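Local coordinates for activator of Hsp90 ATPase homologue 1/2-like C-terminal domain-containing protein (Mycobacterium smegmatis, PDB 3UID) that probably acts as the toxin of a type II toxin-antitoxin system, being a structural homologue of a mycobacterial toxin involved in the hypoxic response, at residues S46-V52 / T63-P69; A23-I28 / T116-T122; D11-L15 / V127-A133. One frame throughout, in Å; residues are numbered along the deposited sequence.

Contact 1 of 3, residues S46-V52 / T63-P69; sequences SHPATVV and TYFMTGP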
ATOM      1  N   SER A  46      -2.390  16.171  -6.655  1.00 12.07           N
ATOM      2  CA  SER A  46      -1.121  16.296  -7.373  1.00 12.33           C
ATOM      3  C   SER A  46      -0.570  14.984  -7.935  1.00 13.92           C
ATOM      4  O   SER A  46       0.267  15.007  -8.834  1.00 15.38           O
ATOM      5  CB  SER A  46      -0.056  16.962  -6.498  1.00 15.55           C
ATOM      6  OG  SER A  46       0.296  16.128  -5.415  1.00 17.85           O
ATOM      7  N   HIS A  47      -1.024  13.851  -7.406  1.00  9.32           N
ATOM      8  CA  HIS A  47      -0.531  12.537  -7.829  1.00  9.00           C
ATOM      9  C   HIS A  47      -1.673  11.561  -8.072  1.00 10.16           C
ATOM     10  O   HIS A  47      -1.891  10.637  -7.271  1.00 10.89           O
ATOM     11  CB  HIS A  47       0.419  11.962  -6.773  1.00 10.12           C
ATOM     12  CG  HIS A  47       1.711  12.708  -6.666  1.00 16.26           C
ATOM     13  ND1 HIS A  47       1.816  13.932  -6.042  1.00 20.96           N
ATOM     14  CD2 HIS A  47       2.942  12.421  -7.146  1.00 11.92           C
ATOM     15  CE1 HIS A  47       3.065  14.360  -6.126  1.00 19.11           C
ATOM     16  NE2 HIS A  47       3.768  13.461  -6.791  1.00 17.80           N
ATOM     17  N   PRO A  48      -2.406  11.757  -9.178  1.00  9.60           N
ATOM     18  CA  PRO A  48      -3.588  10.948  -9.491  1.00 11.30           C
ATOM     19  C   PRO A  48      -3.283   9.460  -9.535  1.00 12.41           C
ATOM     20  O   PRO A  48      -2.198   9.036  -9.963  1.00 13.51           O
ATOM     21  CB  PRO A  48      -3.988  11.439 -10.885  1.00 12.97           C
ATOM     22  CG  PRO A  48      -3.412  12.811 -10.992  1.00 14.37           C
ATOM     23  CD  PRO A  48      -2.141  12.776 -10.215  1.00  9.15           C
ATOM     24  N   ALA A  49      -4.259   8.671  -9.098  1.00  9.38           N
ATOM     25  CA  ALA A  49      -4.170   7.230  -9.159  1.00 11.23           C
ATOM     26  C   ALA A  49      -5.475   6.693  -9.721  1.00 10.84           C
ATOM     27  O   ALA A  49      -6.517   7.362  -9.675  1.00 11.18           O
ATOM     28  CB  ALA A  49      -3.920   6.663  -7.766  1.00  9.24           C
ATOM     29  N   THR A  50      -5.404   5.489 -10.271  1.00 10.43           N
ATOM     30  CA  THR A  50      -6.594   4.774 -10.693  1.00  7.61           C
ATOM     31  C   THR A  50      -6.496   3.335 -10.202  1.00 10.82           C
ATOM     32  O   THR A  50      -5.481   2.667 -10.407  1.00 11.43           O
ATOM     33  CB  THR A  50      -6.701   4.754 -12.216  1.00 12.18           C
ATOM     34  OG1 THR A  50      -6.774   6.095 -12.706  1.00 15.33           O
ATOM     35  CG2 THR A  50      -7.952   3.990 -12.654  1.00 18.13           C
ATOM     36  N   VAL A  51      -7.550   2.859  -9.552  1.00  8.86           N
ATOM     37  CA  VAL A  51      -7.665   1.429  -9.279  1.00  9.34           C
ATOM     38  C   VAL A  51      -8.503   0.846 -10.406  1.00  9.84           C
ATOM     39  O   VAL A  51      -9.656   1.243 -10.622  1.00 11.24           O
ATOM     40  CB  VAL A  51      -8.278   1.154  -7.890  1.00  8.37           C
ATOM     41  CG1 VAL A  51      -8.629  -0.324  -7.717  1.00  7.05           C
ATOM     42  CG2 VAL A  51      -7.316   1.622  -6.799  1.00  9.91           C
ATOM     43  N   VAL A  52      -7.884  -0.044 -11.170  1.00  8.37           N
ATOM     44  CA  VAL A  52      -8.494  -0.578 -12.381  1.00 10.59           C
ATOM     45  C   VAL A  52      -9.320  -1.816 -12.056  1.00 12.00           C
ATOM     46  O   VAL A  52     -10.558  -1.754 -12.033  1.00 14.87           O
ATOM     47  CB  VAL A  52      -7.426  -0.824 -13.469  1.00 10.87           C
ATOM     48  CG1 VAL A  52      -8.059  -1.412 -14.729  1.00 12.49           C
ATOM     49  CG2 VAL A  52      -6.727   0.503 -13.813  1.00 11.20           C
ATOM     50  N   THR A  63      -5.258  -4.205  -9.692  1.00  8.58           N
ATOM     51  CA  THR A  63      -4.360  -3.553 -10.655  1.00 10.90           C
ATOM     52  C   THR A  63      -4.532  -2.048 -10.582  1.00 11.22           C
ATOM     53  O   THR A  63      -5.635  -1.560 -10.382  1.00  9.41           O
ATOM     54  CB  THR A  63      -4.583  -4.046 -12.088  1.00 10.76           C
ATOM     55  OG1 THR A  63      -5.925  -3.739 -12.516  1.00 11.47           O
ATOM     56  CG2 THR A  63      -4.365  -5.551 -12.149  1.00 11.05           C
ATOM     57  N   TYR A  64      -3.445  -1.302 -10.719  1.00  7.16           N
ATOM     58  CA  TYR A  64      -3.517   0.133 -10.440  1.00 10.88           C
ATOM     59  C   TYR A  64      -2.508   0.968 -11.219  1.00 14.59           C
ATOM     60  O   TYR A  64      -1.444   0.477 -11.637  1.00 11.88           O
ATOM     61  CB  TYR A  64      -3.293   0.383  -8.943  1.00 13.17           C
ATOM     62  CG  TYR A  64      -1.984  -0.173  -8.433  1.00  9.95           C
ATOM     63  CD1 TYR A  64      -1.943  -1.401  -7.782  1.00 11.50           C
ATOM     64  CD2 TYR A  64      -0.787   0.506  -8.640  1.00 17.45           C
ATOM     65  CE1 TYR A  64      -0.744  -1.928  -7.322  1.00 16.00           C
ATOM     66  CE2 TYR A  64       0.418  -0.020  -8.189  1.00 16.41           C
ATOM     67  CZ  TYR A  64       0.424  -1.234  -7.524  1.00 17.64           C
ATOM     68  OH  TYR A  64       1.614  -1.766  -7.078  1.00 24.96           O
ATOM     69  N   PHE A  65      -2.853   2.234 -11.411  1.00  9.30           N
ATOM     70  CA  PHE A  65      -1.903   3.236 -11.874  1.00 11.31           C
ATOM     71  C   PHE A  65      -1.653   4.209 -10.741  1.00 14.89           C
ATOM     72  O   PHE A  65      -2.579   4.570 -10.012  1.00 10.03           O
ATOM     73  CB  PHE A  65      -2.454   4.024 -13.067  1.00  9.51           C
ATOM     74  CG  PHE A  65      -2.760   3.186 -14.271  1.00  7.37           C
ATOM     75  CD1 PHE A  65      -1.843   2.272 -14.743  1.00  9.90           C
ATOM     76  CD2 PHE A  65      -3.973   3.322 -14.932  1.00 12.27           C
ATOM     77  CE1 PHE A  65      -2.119   1.506 -15.863  1.00 12.89           C
ATOM     78  CE2 PHE A  65      -4.258   2.562 -16.057  1.00 16.42           C
ATOM     79  CZ  PHE A  65      -3.326   1.648 -16.519  1.00 12.95           C
ATOM     80  N   MET A  66      -0.405   4.646 -10.617  1.00  9.52           N
ATOM     81  CA  MET A  66      -0.061   5.661  -9.641  0.50 11.20           C
ATOM     82  C   MET A  66       0.820   6.701 -10.301  1.00 10.77           C
ATOM     83  O   MET A  66       1.369   6.473 -11.383  1.00 13.10           O
ATOM     84  CB  MET A  66       0.677   5.055  -8.448  0.50 15.66           C
ATOM     85  CG  MET A  66      -0.133   4.065  -7.636  0.50 21.84           C
ATOM     86  SD  MET A  66       0.872   3.353  -6.328  0.50 13.89           S
ATOM     87  CE  MET A  66       1.333   4.821  -5.428  0.50 13.24           C
ATOM     88  N   THR A  67       0.923   7.858  -9.658  1.00 10.67           N
ATOM     89  CA  THR A  67       1.834   8.902 -10.104  1.00 12.38           C
ATOM     90  C   THR A  67       3.003   8.966  -9.127  1.00 14.73           C
ATOM     91  O   THR A  67       2.809   9.251  -7.949  1.00 18.25           O
ATOM     92  CB  THR A  67       1.155  10.272 -10.118  1.00 12.49           C
ATOM     93  OG1 THR A  67       0.016  10.219 -10.974  1.00 11.32           O
ATOM     94  CG2 THR A  67       2.112  11.334 -10.635  1.00 13.30           C
ATOM     95  N   GLY A  68       4.207   8.669  -9.608  1.00 13.63           N
ATOM     96  CA  GLY A  68       5.411   8.775  -8.796  1.00 13.19           C
ATOM     97  C   GLY A  68       5.783  10.178  -8.348  1.00 13.19           C
ATOM     98  O   GLY A  68       5.205  11.161  -8.788  1.00 13.58           O
ATOM     99  N   PRO A  69       6.770  10.280  -7.447  1.00 17.75           N
ATOM    100  CA  PRO A  69       7.168  11.565  -6.860  1.00 20.68           C
ATOM    101  C   PRO A  69       7.421  12.639  -7.916  1.00 22.75           C
ATOM    102  O   PRO A  69       7.009  13.784  -7.736  1.00 29.42           O
ATOM    103  CB  PRO A  69       8.476  11.220  -6.144  1.00 24.66           C
ATOM    104  CG  PRO A  69       8.301   9.788  -5.751  1.00 27.59           C
ATOM    105  CD  PRO A  69       7.548   9.156  -6.897  1.00 24.15           C
TER
HETATM  106  O   HOH W   1      -0.491   8.219  -7.247  1.00 13.36           O

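Contact 2 of 3, residues A23-I28 / T116-T122; sequences APVTRI and TEHDGGT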
ATOM      1  N   ALA A  23      -9.530   5.849  13.841  1.00 11.26           N
ATOM      2  CA  ALA A  23     -10.764   5.230  13.402  1.00 11.85           C
ATOM      3  C   ALA A  23     -10.657   3.742  13.689  1.00 11.40           C
ATOM      4  O   ALA A  23      -9.551   3.209  13.851  1.00 10.91           O
ATOM      5  CB  ALA A  23     -10.988   5.484  11.896  1.00 11.12           C
ATOM      6  N   PRO A  24     -11.799   3.056  13.761  1.00 10.06           N
ATOM      7  CA  PRO A  24     -11.810   1.629  14.096  0.50 11.23           C
ATOM      8  C   PRO A  24     -11.204   0.759  13.002  1.00  9.20           C
ATOM      9  O   PRO A  24     -11.158   1.168  11.837  1.00  8.73           O
ATOM     10  CB  PRO A  24     -13.306   1.317  14.256  0.50 11.71           C
ATOM     11  CG  PRO A  24     -13.941   2.629  14.573  0.50 11.50           C
ATOM     12  CD  PRO A  24     -13.143   3.655  13.825  0.50  8.43           C
ATOM     13  N   VAL A  25     -10.753  -0.431  13.384  1.00 10.82           N
ATOM     14  CA  VAL A  25     -10.192  -1.374  12.431  1.00  6.65           C
ATOM     15  C   VAL A  25     -11.159  -1.642  11.279  1.00  6.58           C
ATOM     16  O   VAL A  25     -10.733  -1.730  10.126  1.00  9.29           O
ATOM     17  CB  VAL A  25      -9.825  -2.692  13.106  1.00 11.71           C
ATOM     18  CG1 VAL A  25      -9.626  -3.762  12.065  1.00 10.95           C
ATOM     19  CG2 VAL A  25      -8.556  -2.509  13.947  1.00 12.00           C
ATOM     20  N   THR A  26     -12.446  -1.777  11.593  1.00  9.43           N
ATOM     21  CA  THR A  26     -13.445  -2.040  10.554  1.00 10.89           C
ATOM     22  C   THR A  26     -13.478  -0.934   9.509  1.00 13.05           C
ATOM     23  O   THR A  26     -13.649  -1.205   8.318  1.00 11.74           O
ATOM     24  CB  THR A  26     -14.851  -2.256  11.132  1.00 10.01           C
ATOM     25  OG1 THR A  26     -15.201  -1.166  11.996  1.00 12.55           O
ATOM     26  CG2 THR A  26     -14.881  -3.546  11.929  1.00 14.56           C
ATOM     27  N   ARG A  27     -13.300   0.308   9.948  1.00  9.80           N
ATOM     28  CA  ARG A  27     -13.242   1.445   9.013  1.00  8.17           C
ATOM     29  C   ARG A  27     -12.010   1.411   8.096  1.00  7.15           C
ATOM     30  O   ARG A  27     -12.122   1.610   6.885  1.00  8.71           O
ATOM     31  CB  ARG A  27     -13.264   2.782   9.761  1.00  8.45           C
ATOM     32  CG  ARG A  27     -12.978   3.980   8.819  1.00 12.38           C
ATOM     33  CD  ARG A  27     -14.159   4.175   7.899  1.00 11.61           C
ATOM     34  NE  ARG A  27     -13.940   5.204   6.872  1.00 16.83           N
ATOM     35  CZ  ARG A  27     -13.543   4.946   5.627  1.00 17.43           C
ATOM     36  NH1 ARG A  27     -13.297   3.700   5.246  1.00 12.60           N
ATOM     37  NH2 ARG A  27     -13.388   5.933   4.757  1.00 10.10           N
ATOM     38  N   ILE A  28     -10.831   1.182   8.672  1.00  6.01           N
ATOM     39  CA  ILE A  28      -9.605   1.119   7.897  1.00  7.44           C
ATOM     40  C   ILE A  28      -9.652  -0.021   6.882  1.00  6.64           C
ATOM     41  O   ILE A  28      -9.185   0.120   5.759  1.00  7.27           O
ATOM     42  CB  ILE A  28      -8.371   1.013   8.814  1.00  6.23           C
ATOM     43  CG1 ILE A  28      -8.366   2.170   9.819  1.00  8.39           C
ATOM     44  CG2 ILE A  28      -7.096   1.037   7.992  1.00  9.15           C
ATOM     45  CD1 ILE A  28      -8.276   3.556   9.179  1.00 10.12           C
ATOM     46  N   THR A 116      -4.775  -3.647  13.692  1.00  9.59           N
ATOM     47  CA  THR A 116      -5.166  -4.066  15.030  1.00  7.00           C
ATOM     48  C   THR A 116      -5.629  -2.907  15.880  1.00  9.68           C
ATOM     49  O   THR A 116      -5.243  -1.757  15.661  1.00  9.88           O
ATOM     50  CB  THR A 116      -4.040  -4.841  15.727  1.00 23.07           C
ATOM     51  OG1 THR A 116      -2.837  -4.065  15.710  1.00 19.30           O
ATOM     52  CG2 THR A 116      -3.796  -6.165  15.001  1.00 23.89           C
ATOM     53  N   GLU A 117      -6.474  -3.221  16.852  1.00 13.94           N
ATOM     54  CA  GLU A 117      -7.056  -2.208  17.698  1.00 17.55           C
ATOM     55  C   GLU A 117      -5.965  -1.592  18.555  1.00 19.87           C
ATOM     56  O   GLU A 117      -5.150  -2.297  19.155  1.00 23.24           O
ATOM     57  CB  GLU A 117      -8.161  -2.820  18.570  1.00 23.57           C
ATOM     58  CG  GLU A 117      -9.316  -3.471  17.787  1.00 34.71           C
ATOM     59  CD  GLU A 117      -8.959  -4.826  17.172  1.00 46.92           C
ATOM     60  OE1 GLU A 117      -7.869  -5.370  17.479  1.00 46.00           O
ATOM     61  OE2 GLU A 117      -9.774  -5.349  16.376  1.00 47.18           O
ATOM     62  N   HIS A 118      -5.935  -0.269  18.589  1.00 18.45           N
ATOM     63  CA  HIS A 118      -4.925   0.449  19.342  1.00 23.20           C
ATOM     64  C   HIS A 118      -5.559   1.728  19.867  1.00 35.03           C
ATOM     65  O   HIS A 118      -5.606   2.740  19.167  1.00 31.02           O
ATOM     66  CB  HIS A 118      -3.726   0.761  18.451  1.00 31.88           C
ATOM     67  CG  HIS A 118      -2.539   1.280  19.198  1.00 41.20           C
ATOM     68  ND1 HIS A 118      -2.377   2.613  19.501  1.00 49.45           N
ATOM     69  CD2 HIS A 118      -1.459   0.642  19.707  1.00 45.03           C
ATOM     70  CE1 HIS A 118      -1.247   2.777  20.165  1.00 51.30           C
ATOM     71  NE2 HIS A 118      -0.671   1.597  20.304  1.00 51.33           N
ATOM     72  N   ASP A 119      -6.079   1.656  21.091  1.00 39.87           N
ATOM     73  CA  ASP A 119      -6.748   2.787  21.737  1.00 37.23           C
ATOM     74  C   ASP A 119      -8.118   3.077  21.135  1.00 31.22           C
ATOM     75  O   ASP A 119      -8.527   4.232  21.065  1.00 28.29           O
ATOM     76  CB  ASP A 119      -5.879   4.047  21.668  1.00 39.28           C
ATOM     77  CG  ASP A 119      -4.549   3.874  22.371  1.00 46.90           C
ATOM     78  OD1 ASP A 119      -3.556   4.486  21.922  1.00 53.30           O
ATOM     79  OD2 ASP A 119      -4.497   3.127  23.371  1.00 46.64           O
ATOM     80  N   GLY A 120      -8.822   2.029  20.710  1.00 25.82           N
ATOM     81  CA  GLY A 120     -10.103   2.186  20.040  1.00 21.09           C
ATOM     82  C   GLY A 120      -9.917   2.622  18.601  1.00 23.59           C
ATOM     83  O   GLY A 120     -10.866   2.639  17.801  1.00 20.90           O
ATOM     84  N   GLY A 121      -8.674   2.987  18.284  1.00 26.00           N
ATOM     85  CA  GLY A 121      -8.272   3.353  16.941  1.00 23.09           C
ATOM     86  C   GLY A 121      -7.578   2.176  16.289  1.00 19.23           C
ATOM     87  O   GLY A 121      -7.804   1.027  16.686  1.00 17.24           O
ATOM     88  N   THR A 122      -6.735   2.446  15.296  1.00  9.66           N
ATOM     89  CA  THR A 122      -6.092   1.374  14.548  1.00 12.08           C
ATOM     90  C   THR A 122      -4.598   1.582  14.421  1.00  9.88           C
ATOM     91  O   THR A 122      -4.142   2.663  14.033  1.00 10.39           O
ATOM     92  CB  THR A 122      -6.664   1.276  13.122  1.00 10.82           C
ATOM     93  OG1 THR A 122      -8.055   0.963  13.200  1.00 11.40           O
ATOM     94  CG2 THR A 122      -5.947   0.190  12.310  1.00 11.23           C
TER

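Contact 3 of 3, residues D11-L15 / V127-A133; sequences DTLTL and VGTYASA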
ATOM      1  N   ASP A  11      18.548  -7.467   8.023  1.00 17.43           N
ATOM      2  CA  ASP A  11      18.624  -8.894   8.278  1.00 19.49           C
ATOM      3  C   ASP A  11      17.509  -9.703   7.620  1.00 18.00           C
ATOM      4  O   ASP A  11      17.696 -10.877   7.310  1.00 25.01           O
ATOM      5  CB  ASP A  11      18.636  -9.146   9.788  1.00 24.51           C
ATOM      6  CG  ASP A  11      19.845  -8.536  10.469  1.00 31.34           C
ATOM      7  OD1 ASP A  11      20.982  -8.820  10.027  1.00 33.77           O
ATOM      8  OD2 ASP A  11      19.661  -7.765  11.436  1.00 32.99           O
ATOM      9  N   THR A  12      16.351  -9.083   7.400  1.00 13.86           N
ATOM     10  CA  THR A  12      15.201  -9.818   6.881  1.00 12.72           C
ATOM     11  C   THR A  12      14.771  -9.364   5.481  1.00 12.57           C
ATOM     12  O   THR A  12      13.802  -9.888   4.918  1.00 12.99           O
ATOM     13  CB  THR A  12      13.990  -9.697   7.827  1.00 16.63           C
ATOM     14  OG1 THR A  12      13.785  -8.324   8.165  1.00 13.56           O
ATOM     15  CG2 THR A  12      14.246 -10.469   9.115  1.00 16.58           C
ATOM     16  N   LEU A  13      15.480  -8.379   4.944  1.00 10.96           N
ATOM     17  CA  LEU A  13      15.116  -7.783   3.664  1.00  8.25           C
ATOM     18  C   LEU A  13      13.677  -7.279   3.700  1.00 12.03           C
ATOM     19  O   LEU A  13      12.924  -7.444   2.739  1.00 10.29           O
ATOM     20  CB  LEU A  13      15.294  -8.785   2.524  1.00 13.15           C
ATOM     21  CG  LEU A  13      16.696  -9.373   2.379  1.00 16.84           C
ATOM     22  CD1 LEU A  13      16.723 -10.386   1.245  1.00 15.87           C
ATOM     23  CD2 LEU A  13      17.724  -8.270   2.162  1.00 17.66           C
ATOM     24  N   THR A  14      13.304  -6.647   4.808  1.00  9.83           N
ATOM     25  CA  THR A  14      11.955  -6.112   4.946  1.00  9.34           C
ATOM     26  C   THR A  14      11.936  -4.600   5.068  1.00  8.13           C
ATOM     27  O   THR A  14      12.859  -3.995   5.619  1.00  9.26           O
ATOM     28  CB  THR A  14      11.188  -6.708   6.150  1.00  9.68           C
ATOM     29  OG1 THR A  14      11.937  -6.520   7.358  1.00  8.91           O
ATOM     30  CG2 THR A  14      10.936  -8.197   5.934  1.00 10.61           C
ATOM     31  N   LEU A  15      10.884  -4.005   4.518  1.00 10.30           N
ATOM     32  CA  LEU A  15      10.556  -2.608   4.785  1.00  7.90           C
ATOM     33  C   LEU A  15       9.196  -2.562   5.462  1.00  6.62           C
ATOM     34  O   LEU A  15       8.194  -2.989   4.892  1.00  9.86           O
ATOM     35  CB  LEU A  15      10.537  -1.788   3.491  1.00 10.29           C
ATOM     36  CG  LEU A  15      10.003  -0.364   3.642  1.00 11.35           C
ATOM     37  CD1 LEU A  15      10.919   0.471   4.524  1.00 17.27           C
ATOM     38  CD2 LEU A  15       9.843   0.289   2.282  1.00 12.65           C
ATOM     39  N   VAL A 127       4.121  -4.678   6.050  1.00  7.20           N
ATOM     40  CA  VAL A 127       5.416  -5.352   5.969  1.00  7.23           C
ATOM     41  C   VAL A 127       5.649  -5.886   4.564  1.00  7.78           C
ATOM     42  O   VAL A 127       4.911  -6.759   4.096  1.00  8.13           O
ATOM     43  CB  VAL A 127       5.528  -6.539   6.952  1.00  6.93           C
ATOM     44  CG1 VAL A 127       6.903  -7.209   6.841  1.00  8.44           C
ATOM     45  CG2 VAL A 127       5.259  -6.091   8.397  1.00 10.35           C
ATOM     46  N   GLY A 128       6.683  -5.368   3.911  1.00  5.14           N
ATOM     47  CA  GLY A 128       7.076  -5.807   2.578  1.00  7.20           C
ATOM     48  C   GLY A 128       8.384  -6.565   2.649  1.00  7.65           C
ATOM     49  O   GLY A 128       9.353  -6.070   3.229  1.00  8.85           O
ATOM     50  N   THR A 129       8.410  -7.754   2.053  1.00  8.64           N
ATOM     51  CA  THR A 129       9.573  -8.629   2.091  1.00 11.40           C
ATOM     52  C   THR A 129      10.109  -8.765   0.675  1.00 11.09           C
ATOM     53  O   THR A 129       9.356  -9.082  -0.254  1.00  9.68           O
ATOM     54  CB  THR A 129       9.207 -10.013   2.637  1.00 10.11           C
ATOM     55  OG1 THR A 129       8.661  -9.889   3.956  1.00 10.76           O
ATOM     56  CG2 THR A 129      10.446 -10.918   2.682  1.00 10.24           C
ATOM     57  N   TYR A 130      11.410  -8.535   0.514  1.00  9.37           N
ATOM     58  CA  TYR A 130      12.021  -8.440  -0.813  1.00  7.66           C
ATOM     59  C   TYR A 130      12.980  -9.590  -1.123  1.00 12.38           C
ATOM     60  O   TYR A 130      13.510 -10.226  -0.210  1.00 13.30           O
ATOM     61  CB  TYR A 130      12.707  -7.077  -0.958  1.00  9.11           C
ATOM     62  CG  TYR A 130      11.711  -5.947  -0.997  1.00 12.22           C
ATOM     63  CD1 TYR A 130      11.326  -5.377  -2.205  1.00 13.31           C
ATOM     64  CD2 TYR A 130      11.103  -5.486   0.169  1.00 12.13           C
ATOM     65  CE1 TYR A 130      10.395  -4.363  -2.246  1.00 16.33           C
ATOM     66  CE2 TYR A 130      10.170  -4.469   0.133  1.00 12.39           C
ATOM     67  CZ  TYR A 130       9.816  -3.918  -1.079  1.00 12.87           C
ATOM     68  OH  TYR A 130       8.885  -2.901  -1.122  1.00 17.21           O
ATOM     69  N   ALA A 131      13.203  -9.855  -2.410  1.00 11.08           N
ATOM     70  CA  ALA A 131      13.981 -11.027  -2.825  1.00 13.94           C
ATOM     71  C   ALA A 131      15.465 -10.886  -2.534  1.00 11.91           C
ATOM     72  O   ALA A 131      16.168 -11.878  -2.356  1.00 16.32           O
ATOM     73  CB  ALA A 131      13.776 -11.303  -4.295  1.00 16.20           C
ATOM     74  N   SER A 132      15.934  -9.645  -2.500  1.00 12.36           N
ATOM     75  CA  SER A 132      17.349  -9.361  -2.305  1.00 14.59           C
ATOM     76  C   SER A 132      17.582  -7.929  -1.849  1.00 17.31           C
ATOM     77  O   SER A 132      16.717  -7.056  -1.999  1.00 14.33           O
ATOM     78  CB  SER A 132      18.129  -9.590  -3.601  1.00 14.50           C
ATOM     79  OG  SER A 132      17.764  -8.634  -4.582  1.00 18.14           O
ATOM     80  N   ALA A 133      18.766  -7.687  -1.304  1.00 17.31           N
ATOM     81  CA  ALA A 133      19.131  -6.345  -0.877  1.00 15.83           C
ATOM     82  C   ALA A 133      19.110  -5.393  -2.070  1.00 15.08           C
ATOM     83  O   ALA A 133      18.667  -4.251  -1.955  1.00 20.07           O
ATOM     84  CB  ALA A 133      20.501  -6.361  -0.227  1.00 18.06           C
TER

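Contact 1 of 3, residues S46-V52 / T63-P69
His47 and Pro48 meet Thr67 where the backbone pairing of an antiparallel beta hairpin, strands 50-54 and 61-67 at one border of the sheet of this SRPBCC (Bet v 1-like) fold, gives out. Farther in, Thr50 and Phe65 form a hydrogen-bonded pair, Thr50 N to Phe65 O at 3.0 Å and Phe65 N to Thr50 O at 2.8 Å, and Val52 N binds Thr63 O. Beyond Ala49 side chains and a water take over. His47 can be followed outward: CB lies against Thr67 CB and O, CD2 comes edge-on to the carbonyls, 3.1 Å from Gly68 O, and NE2 sends a long, weak but almost straight bond (174°) to Pro69 O. The other ring nitrogen, ND1, pairs with Ser46 OG at 2.7 Å, which helps fix the ring's rotation. Thr67 holds OG1 anti to its carbonyl carbon (chi1 -58°), aimed at a lone pair of Pro48 O, while its CG2 rests on His47 CD2. Phe65 turns its ring obliquely to Thr50 CB and Val52 CG2; Phe100 and Lys73, the latter through a cation-pi contact, also meet this ring. Tyr64 projects from the other face of the hairpin to bind Asp93 through OH. A water bridges His47 O and Thr67 N, each at 2.8 Å, accepting from the latter.

Contact 2 of 3, residues A23-I28 / T116-T122
Val25 and Thr122 meet at about a right angle where the first turn of helix 25-33 abuts a beta hairpin, strands 109-118 and 121-129 joined by a type I' turn from His118 to Gly121, in the helix-grip (Bet v 1-like) fold. Val25 keeps CG1 anti to its backbone N (chi1 164°), which turns the other methyl, CG2, to the hairpin. That methyl lies 3.5 Å from Thr116 C and also touches Thr122 OG1 and the bent side chain of Glu117, whose carboxylate is bonded to His87. Ile28, one helical turn on, slides past Thr122 in the opposite direction, its CG1 3.8 Å from Thr122 CB. Two aliphatic side chains of the helix thus pack on the threonine, and Phe115 adds further apolar packing to all three. Pro24 occupies the N-cap position, and its O accepts from Ile28 N at 3.2 Å. Just before it, Ala23 O faces the hairpin and also receives a CA-H contact from Gly121. The buried hydroxyl of Thr122 gives the polar link: OG1 donates to Ala23 O at 2.8 Å, meeting the carbonyl at 143° with the donor tilted 24° from its plane.

Contact 3 of 3, residues D11-L15 / V127-A133
Leu15 and Gly128 form an antiparallel hydrogen-bonded pair, Leu15 N to Gly128 O at 2.9 Å and Gly128 N to Leu15 O at 3.0 Å, and the pairing is prolonged by Tyr130 N, which reaches Leu13 O nearly along the C=O axis. Between these bonds Thr14 and Thr129 make a non-hydrogen-bonded pair, their side chains running alongside each other in the same direction. The methyl CG2 of Thr14 lies 3.5 Å from Thr129 OG1, because Thr14 holds its own hydroxyl between N and the carbonyl carbon (chi1 55°), where OG1 pairs with Thr12 OG1 at 2.7 Å. Leu13 extends past the end of strand 121-129: CD1 touches Tyr130 O and Ser132 CA, and CD2 reaches Ala133 CB at 4.1 Å. Both branches thereby meet the start of helix 133-141, where Ser132 is the N-cap and its OG takes the backbone N of Ala135. The Tyr130 ring turns an edge, in plane, to Leu13 O, with CD2 3.7 Å away, while Leu15 CB approaches obliquely; Leu136 and Val139 of helix 133-141 also touch this ring. Leu13 adopts positive phi (55°) and, together with Thr14, faces Asp9 of strand 3-9. The geometry fits a G1 beta bulge, with leucine rather than the usual glycine at the positive-phi position, in the hairpin formed by strands 3-9 and 14-21 of the antiparallel sheet.

Overall arrangement
All three contacts reach one antiparallel sheet, in which strand 50-54 borders one side and strand 3-9 the other. Contact 1 pairs strands 50-54 and 61-67 at the first border; contact 3 joins strands 14-21 and 121-129 near the second. Contact 2 sets the start of helix 25-33 against the turn end of the hairpin of strands 109-118 and 121-129, so it shares the last strand with contact 3. Centres are 24 to 26 Å apart and no two contacts touch. Along the chain contact 3 encloses contact 2, which encloses contact 1: N-terminal and late strands become neighbours, as in the helix-grip architecture of the SRPBCC superfamily.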